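Local structure of polyhedrin (Orgyia pseudotsugata cypovirus 5, 5A8U) at residues L58-M63 / A104-A109. The protein forms the crystalline matrix of viral occlusion bodies (polyhedra), which protect the virus in the environment until insect larvae ingest them. Numbering follows the deposited sequence.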
loop_
_atom_site.group_PDB
_atom_site.type_symbol
_atom_site.label_atom_id
_atom_site.label_comp_id
_atom_site.label_asym_id
_atom_site.label_seq_id
_atom_site.Cartn_x
_atom_site.Cartn_y
_atom_site.Cartn_z
ATOM N N LEU A 58 2.026 -0.901 -10.034
ATOM C CA LEU A 58 3.273 -1.626 -9.843
ATOM C C LEU A 58 4.410 -0.736 -10.315
ATOM O O LEU A 58 4.403 -0.284 -11.464
ATOM C CB LEU A 58 3.294 -2.917 -10.662
ATOM C CG LEU A 58 2.260 -3.978 -10.309
ATOM C CD1 LEU A 58 2.273 -5.054 -11.387
ATOM C CD2 LEU A 58 2.552 -4.572 -8.930
ATOM N N ASN A 59 5.380 -0.468 -9.447
ATOM C CA ASN A 59 6.572 0.235 -9.914
ATOM C C ASN A 59 7.632 -0.732 -10.453
ATOM O O ASN A 59 7.402 -1.956 -10.503
ATOM C CB ASN A 59 7.135 1.185 -8.846
ATOM C CG ASN A 59 7.610 0.466 -7.602
ATOM O OD1 ASN A 59 7.684 -0.774 -7.561
ATOM N ND2 ASN A 59 7.965 1.247 -6.578
ATOM N N ARG A 60 8.788 -0.219 -10.884
ATOM C CA ARG A 60 9.747 -1.123 -11.534
ATOM C C ARG A 60 10.224 -2.230 -10.597
ATOM O O ARG A 60 10.477 -3.361 -11.040
ATOM C CB ARG A 60 10.955 -0.378 -12.147
ATOM C CG ARG A 60 10.712 0.197 -13.557
ATOM C CD ARG A 60 10.061 -0.802 -14.567
ATOM N NE ARG A 60 10.976 -1.787 -15.163
ATOM C CZ ARG A 60 10.624 -2.609 -16.155
ATOM N NH1 ARG A 60 9.394 -2.546 -16.660
ATOM N NH2 ARG A 60 11.492 -3.482 -16.667
ATOM N N GLN A 61 10.299 -1.937 -9.304
ATOM C CA GLN A 61 10.750 -2.954 -8.352
ATOM C C GLN A 61 9.855 -4.194 -8.358
ATOM O O GLN A 61 10.331 -5.299 -8.116
ATOM C CB GLN A 61 10.829 -2.385 -6.932
ATOM C CG GLN A 61 12.075 -1.539 -6.689
ATOM C CD GLN A 61 11.883 -0.058 -6.979
ATOM O OE1 GLN A 61 10.977 0.316 -7.720
ATOM N NE2 GLN A 61 12.767 0.786 -6.426
ATOM N N LEU A 62 8.567 -4.006 -8.637
ATOM C CA LEU A 62 7.644 -5.139 -8.745
ATOM C C LEU A 62 7.365 -5.599 -10.185
ATOM O O LEU A 62 6.884 -6.709 -10.390
ATOM C CB LEU A 62 6.329 -4.848 -8.006
ATOM C CG LEU A 62 6.503 -4.742 -6.479
ATOM C CD1 LEU A 62 5.158 -4.546 -5.784
ATOM C CD2 LEU A 62 7.198 -5.976 -5.922
ATOM N N MET A 63 7.660 -4.757 -11.176
ATOM C CA MET A 63 7.490 -5.184 -12.566
ATOM C C MET A 63 8.561 -6.198 -12.966
ATOM O O MET A 63 8.326 -7.054 -13.817
ATOM C CB MET A 63 7.553 -3.988 -13.522
ATOM C CG MET A 63 6.390 -3.018 -13.381
ATOM S SD MET A 63 4.819 -3.704 -13.983
ATOM C CE MET A 63 5.144 -3.738 -15.756
ATOM N N ALA A 104 17.173 -10.144 -18.062
ATOM C CA ALA A 104 16.406 -11.378 -18.150
ATOM C C ALA A 104 15.134 -11.174 -17.359
ATOM O O ALA A 104 14.097 -11.782 -17.658
ATOM C CB ALA A 104 17.195 -12.556 -17.563
ATOM N N GLY A 105 15.226 -10.323 -16.339
ATOM C CA GLY A 105 14.091 -10.060 -15.466
ATOM C C GLY A 105 13.284 -8.820 -15.813
ATOM O O GLY A 105 12.422 -8.390 -15.032
ATOM N N ASP A 106 13.558 -8.230 -16.972
ATOM C CA ASP A 106 12.691 -7.161 -17.482
ATOM C C ASP A 106 11.592 -7.773 -18.339
ATOM O O ASP A 106 11.872 -8.403 -19.351
ATOM C CB ASP A 106 13.479 -6.119 -18.281
ATOM C CG ASP A 106 14.437 -5.305 -17.414
ATOM O OD1 ASP A 106 14.056 -4.948 -16.274
ATOM O OD2 ASP A 106 15.570 -5.020 -17.887
ATOM N N PRO A 107 10.327 -7.618 -17.918
ATOM C CA PRO A 107 9.277 -8.356 -18.635
ATOM C C PRO A 107 9.120 -7.887 -20.084
ATOM O O PRO A 107 9.379 -6.723 -20.358
ATOM C CB PRO A 107 8.012 -8.035 -17.825
ATOM C CG PRO A 107 8.296 -6.697 -17.190
ATOM C CD PRO A 107 9.784 -6.740 -16.858
ATOM N N TYR A 108 8.693 -8.767 -20.990
ATOM C CA TYR A 108 8.561 -8.361 -22.398
ATOM C C TYR A 108 7.109 -8.093 -22.788
ATOM O O TYR A 108 6.833 -7.524 -23.853
ATOM C CB TYR A 108 9.197 -9.393 -23.352
ATOM C CG TYR A 108 8.378 -10.652 -23.501
ATOM C CD1 TYR A 108 7.377 -10.742 -24.455
ATOM C CD2 TYR A 108 8.577 -11.736 -22.662
ATOM C CE1 TYR A 108 6.609 -11.889 -24.583
ATOM C CE2 TYR A 108 7.810 -12.887 -22.773
ATOM C CZ TYR A 108 6.825 -12.958 -23.729
ATOM O OH TYR A 108 6.051 -14.105 -23.829
ATOM N N ALA A 109 6.189 -8.481 -21.912
ATOM C CA ALA A 109 4.761 -8.346 -22.189
ATOM C C ALA A 109 3.976 -8.527 -20.901
ATOM O O ALA A 109 4.511 -9.012 -19.898
ATOM C CB ALA A 109 4.309 -9.394 -23.215
HETATM O O HOH W 1 10.137 -4.292 -19.235
HETATM O O HOH W 2 13.468 -3.016 -14.228
#
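A buried salt bridge, widened by two waters, ties Arg60 in the short helix 60-63 to Asp106 in the loop leading into strand 109-115. Arginine suits the place because NE, NH1 and NH2 can donate in several directions; bends at chi2 (-48°) and chi3 (-79°), which place CD and NE, bring the group round to the loop. NH2 of Arg60 donates to OD1 of Asp106 at 3.0 Å, a bent bond (138° at the hydrogen); the oxygen lies near the guanidinium plane, whereas the nitrogen approaches from above the carboxylate. One water accepts from Arg60 NE and donates to the same OD1, and another links NH2 to Pro107 O. Aspartate's two oxygens divide the work, for OD2 is hydrogen-bonded to His86 NE2 and Gly103 N; with Arg60 NH1 bonded to Pro188 O, this probably offsets the cost of burying the charges. CG and CD of Pro107 both lie 3.4 Å from Met63 O, which proline, lacking an N-H, meets through carbon alone; Tyr38 OH hydrogen-bonds that carbonyl. Met63 reaches Leu36, Leu58 pairs with Ile190, and Ala109 with Lys37, placing the contact between the sheet containing strands 53-58 and 189-195 and that containing 30-37 and 109-115.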